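Local coordinates for aminotransferase (Psychrobacter arcticus 273-4, PDB 3IF2) that binds pyridoxal 5'-phosphate and probably transfers amino groups between amino acids and oxo acids, possibly as a valine-pyruvate transaminase, at the interface of chains A and B. Residues are numbered along the deposited sequence; one frame, centred on the assembly and turned at random. Chains: chain A/B, Aminotransferase.

Contact 1: the interface of chains A and B. Residues chain A 75-76, 282, 310-311; chain B 56, 281-282, 311.
A:Met76 and B:Gly281 meet through their backbones: the amide N of B:Gly281 donates to the carbonyl O of A:Met76 at 3.0 Å, rising 45° out of the carbonyl plane instead of pointing at a lone pair. A weak second bond, from A:Arg310 N to B:Gly281 O, uses the other polar group of the same glycine, whose CA meanwhile faces the aliphatic CD of A:Arg310. Chain A thus meets both polar backbone groups of B:Gly281, the N-H firmly and the C=O weakly.

The remainder is apolar packing of aromatic rings and selenomethionines, which stand in for methionine. A:Phe311 and B:Met282 run alongside each other, and the selenium of B:Met282 lies 3.9 Å from CD1 of the ring. The bend at chi2 (-53°) swings this selenium between A:Phe311 and CG of A:Met76; the fit of its methyl CE there is doubtful. The twin pair repeats this, with A:Met282 SE 3.8 Å from B:Phe311 CD1. At its far end the A:Phe311 ring meets B:Tyr56: CZ touches CE1 of the tyrosine at 3.4 Å, while the phenol OH sits at the phenylalanine's edge, in the ring plane. The methyl CE of A:Met76 reaches CD1 of B:Tyr56 at 3.8 Å.

This part of the two-fold subunit interface, probably the dimer contact, gathers 3-10 turns 280-282 and the starts of helices 311-321 from both chains, A:Arg310 just before its helix, helix 71-77 of chain A and helix 46-61 of chain B.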
loop_
_atom_site.group_PDB
_atom_site.type_symbol
_atom_site.label_atom_id
_atom_site.label_comp_id
_atom_site.label_asym_id
_atom_site.label_seq_id
_atom_site.Cartn_x
_atom_site.Cartn_y
_atom_site.Cartn_z
ATOM N N SER A 75 0.084 10.765 -15.198
ATOM C CA SER A 75 -0.167 10.304 -13.837
ATOM C C SER A 75 -0.075 8.751 -13.768
ATOM O O SER A 75 0.601 8.198 -12.903
ATOM C CB SER A 75 -1.521 10.855 -13.399
ATOM O OG SER A 75 -1.781 10.586 -12.053
HETATM N N MSE A 76 -0.749 8.062 -14.691
HETATM C CA MSE A 76 -0.627 6.587 -14.864
HETATM C C MSE A 76 0.791 6.042 -15.183
HETATM O O MSE A 76 1.202 4.998 -14.671
HETATM C CB MSE A 76 -1.436 6.157 -16.098
HETATM C CG MSE A 76 -2.739 5.549 -15.845
HETATM SE SE MSE A 76 -3.573 5.242 -17.560
HETATM C CE MSE A 76 -4.536 6.901 -17.382
HETATM N N MSE A 282 -9.563 4.449 -4.625
HETATM C CA MSE A 282 -8.268 5.018 -4.998
HETATM C C MSE A 282 -7.174 4.897 -3.933
HETATM O O MSE A 282 -6.001 5.039 -4.282
HETATM C CB MSE A 282 -8.429 6.497 -5.325
HETATM C CG MSE A 282 -9.425 6.840 -6.425
HETATM SE SE MSE A 282 -9.001 6.019 -8.118
HETATM C CE MSE A 282 -9.612 7.577 -9.115
ATOM N N ARG A 310 -1.261 7.162 -7.065
ATOM C CA ARG A 310 -1.457 8.570 -7.449
ATOM C C ARG A 310 -2.726 8.963 -8.177
ATOM O O ARG A 310 -2.947 10.161 -8.362
ATOM C CB ARG A 310 -0.206 9.112 -8.139
ATOM C CG ARG A 310 0.165 8.488 -9.431
ATOM C CD ARG A 310 1.585 8.887 -9.856
ATOM N NE ARG A 310 1.749 10.332 -10.017
ATOM C CZ ARG A 310 2.756 10.956 -10.639
ATOM N NH1 ARG A 310 3.723 10.293 -11.268
ATOM N NH2 ARG A 310 2.762 12.291 -10.667
ATOM N N PHE A 311 -3.610 8.026 -8.481
ATOM C CA PHE A 311 -4.761 8.419 -9.239
ATOM C C PHE A 311 -5.792 9.203 -8.441
ATOM O O PHE A 311 -6.510 10.050 -9.016
ATOM C CB PHE A 311 -5.368 7.296 -10.098
ATOM C CG PHE A 311 -5.853 7.833 -11.394
ATOM C CD1 PHE A 311 -4.938 8.037 -12.450
ATOM C CD2 PHE A 311 -7.146 8.317 -11.520
ATOM C CE1 PHE A 311 -5.340 8.645 -13.650
ATOM C CE2 PHE A 311 -7.578 8.924 -12.721
ATOM C CZ PHE A 311 -6.671 9.099 -13.783
ATOM N N TYR B 56 -9.368 4.157 -20.836
ATOM C CA TYR B 56 -9.723 5.208 -19.853
ATOM C C TYR B 56 -11.031 5.953 -20.168
ATOM O O TYR B 56 -11.898 6.115 -19.304
ATOM C CB TYR B 56 -8.580 6.224 -19.788
ATOM C CG TYR B 56 -8.741 7.330 -18.800
ATOM C CD1 TYR B 56 -8.334 7.158 -17.490
ATOM C CD2 TYR B 56 -9.252 8.568 -19.182
ATOM C CE1 TYR B 56 -8.438 8.190 -16.566
ATOM C CE2 TYR B 56 -9.375 9.623 -18.258
ATOM C CZ TYR B 56 -8.972 9.428 -16.946
ATOM O OH TYR B 56 -9.094 10.447 -16.046
ATOM N N GLY B 281 2.287 4.292 -11.997
ATOM C CA GLY B 281 1.570 5.201 -11.085
ATOM C C GLY B 281 0.350 4.583 -10.409
ATOM O O GLY B 281 -0.057 5.029 -9.328
HETATM N N MSE B 282 -0.210 3.543 -11.036
HETATM C CA MSE B 282 -1.356 2.841 -10.490
HETATM C C MSE B 282 -1.048 1.938 -9.287
HETATM O O MSE B 282 -1.888 1.820 -8.385
HETATM C CB MSE B 282 -2.050 2.050 -11.581
HETATM C CG MSE B 282 -2.567 2.887 -12.757
HETATM SE SE MSE B 282 -3.695 4.388 -12.274
HETATM C CE MSE B 282 -4.800 4.289 -13.859
ATOM N N PHE B 311 -7.597 1.148 -9.345
ATOM C CA PHE B 311 -7.703 1.809 -10.636
ATOM C C PHE B 311 -6.851 1.193 -11.744
ATOM O O PHE B 311 -7.252 1.207 -12.921
ATOM C CB PHE B 311 -7.606 3.328 -10.586
ATOM C CG PHE B 311 -8.544 3.935 -11.545
ATOM C CD1 PHE B 311 -9.898 4.064 -11.197
ATOM C CD2 PHE B 311 -8.149 4.194 -12.839
ATOM C CE1 PHE B 311 -10.834 4.537 -12.108
ATOM C CE2 PHE B 311 -9.082 4.657 -13.791
ATOM C CZ PHE B 311 -10.437 4.828 -13.418
#

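Contact 2: the interface of chains A and B. Residues chain A 60, 63, 68, 70, 72-73; chain B 53, 56-57.
B:Leu53 buries the most surface here, 53 Å², by pushing its forked end among A:Gly60, A:Ala68, A:Ser70 and A:Ile73. With CG anti to the backbone N (chi1 -167°), the fork reaches away from its own helix into chain A. Methyl CD1 lies 3.5 Å from the hydroxyl OG of A:Ser70 and 3.6 Å from the carbonyl O of A:Gly60, whereas CD2 is turned toward CA of A:Ala68. A:Ile73 crosses the leucine at about a right angle, its terminal CD1 coming to 3.8 Å from the backbone N of B:Leu53.

A:Gly60, with 31 Å² hidden, meets two kinds of neighbour. Its CA packs against CE2 of B:Tyr56 at 3.8 Å, and its carbonyl O contacts water 1 at 2.9 Å. The same water lies 3.0 Å from the side-chain amine NZ of B:Lys57 and close to the side-chain oxygen OD1 of A:Asn63, so it bridges the chains at the end of a helix. A bend at chi4 (-63°) turns the lysine tip toward this water.

Beside the glycine, the methyl CB of A:Ala72 covers one face of the B:Tyr56 ring, offset toward the rim and 3.9 Å from the centroid, a CH-pi contact.

Helix 46-61 of chain B supplies the leucine, tyrosine and lysine to this edge of the probable dimer interface; chain A answers with the end of its own helix 46-60, the following loop and the first turn of helix 71-77.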
loop_
_atom_site.group_PDB
_atom_site.type_symbol
_atom_site.label_atom_id
_atom_site.label_comp_id
_atom_site.label_asym_id
_atom_site.label_seq_id
_atom_site.Cartn_x
_atom_site.Cartn_y
_atom_site.Cartn_z
ATOM N N GLY A 60 -8.305 13.374 -19.019
ATOM C CA GLY A 60 -8.042 12.596 -20.231
ATOM C C GLY A 60 -8.190 13.357 -21.547
ATOM O O GLY A 60 -7.774 12.835 -22.581
ATOM N N ASN A 63 -4.718 16.509 -23.578
ATOM C CA ASN A 63 -3.606 16.110 -24.416
ATOM C C ASN A 63 -3.463 17.106 -25.559
ATOM O O ASN A 63 -4.454 17.725 -25.976
ATOM C CB ASN A 63 -3.806 14.689 -25.005
ATOM C CG ASN A 63 -5.117 14.536 -25.826
ATOM O OD1 ASN A 63 -6.227 14.519 -25.287
ATOM N ND2 ASN A 63 -4.971 14.408 -27.123
ATOM N N ALA A 68 -1.273 11.281 -27.088
ATOM C CA ALA A 68 -1.898 10.680 -25.905
ATOM C C ALA A 68 -1.284 11.206 -24.588
ATOM O O ALA A 68 -1.576 10.637 -23.542
ATOM C CB ALA A 68 -1.850 9.141 -25.986
ATOM N N SER A 70 -2.034 13.217 -22.179
ATOM C CA SER A 70 -2.949 13.833 -21.212
ATOM C C SER A 70 -2.484 13.660 -19.754
ATOM O O SER A 70 -1.645 12.819 -19.469
ATOM C CB SER A 70 -4.362 13.266 -21.366
ATOM O OG SER A 70 -4.358 11.859 -21.290
ATOM N N ALA A 72 -4.024 12.396 -17.209
ATOM C CA ALA A 72 -4.363 11.031 -16.843
ATOM C C ALA A 72 -3.241 10.069 -17.247
ATOM O O ALA A 72 -2.792 9.283 -16.416
ATOM C CB ALA A 72 -5.700 10.617 -17.461
ATOM N N ILE A 73 -2.771 10.155 -18.494
ATOM C CA ILE A 73 -1.655 9.304 -18.957
ATOM C C ILE A 73 -0.341 9.561 -18.195
ATOM O O ILE A 73 0.337 8.615 -17.792
ATOM C CB ILE A 73 -1.452 9.414 -20.520
ATOM C CG1 ILE A 73 -2.611 8.712 -21.259
ATOM C CG2 ILE A 73 -0.116 8.844 -20.965
ATOM C CD1 ILE A 73 -2.901 7.220 -20.893
ATOM N N LEU B 53 -5.389 5.370 -23.131
ATOM C CA LEU B 53 -6.313 6.523 -23.212
ATOM C C LEU B 53 -7.725 6.098 -23.720
ATOM O O LEU B 53 -8.745 6.551 -23.212
ATOM C CB LEU B 53 -5.712 7.680 -24.035
ATOM C CG LEU B 53 -6.477 9.004 -23.904
ATOM C CD1 LEU B 53 -6.562 9.448 -22.418
ATOM C CD2 LEU B 53 -5.876 10.091 -24.777
ATOM N N TYR B 56 -9.368 4.157 -20.836
ATOM C CA TYR B 56 -9.723 5.208 -19.853
ATOM C C TYR B 56 -11.031 5.953 -20.168
ATOM O O TYR B 56 -11.898 6.115 -19.304
ATOM C CB TYR B 56 -8.580 6.224 -19.788
ATOM C CG TYR B 56 -8.741 7.330 -18.800
ATOM C CD1 TYR B 56 -8.334 7.158 -17.490
ATOM C CD2 TYR B 56 -9.252 8.568 -19.182
ATOM C CE1 TYR B 56 -8.438 8.190 -16.566
ATOM C CE2 TYR B 56 -9.375 9.623 -18.258
ATOM C CZ TYR B 56 -8.972 9.428 -16.946
ATOM O OH TYR B 56 -9.094 10.447 -16.046
ATOM N N LYS B 57 -11.125 6.424 -21.411
ATOM C CA LYS B 57 -12.313 7.115 -21.901
ATOM C C LYS B 57 -13.534 6.208 -21.870
ATOM O O LYS B 57 -14.597 6.645 -21.405
ATOM C CB LYS B 57 -12.092 7.638 -23.325
ATOM C CG LYS B 57 -11.182 8.826 -23.409
ATOM C CD LYS B 57 -10.924 9.146 -24.837
ATOM C CE LYS B 57 -10.077 10.378 -24.990
ATOM N NZ LYS B 57 -10.732 11.595 -24.461
HETATM O O HOH W 1 -8.248 12.989 -25.482
#

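Contact 1 and contact 2 lie about 11 Å apart, measured between the centres of their C-alpha atoms, and form adjoining patches of one two-fold interface. B:Tyr56 belongs to both, and helix 71-77 of chain A also runs through the two, so each partner contributes an element that spans both patches. A shift of either helix would therefore probably be felt in both patches. Because every contact has a twin with the chains exchanged, the pair is repeated across the axis, consistent with the dimers common among class I and II aminotransferases.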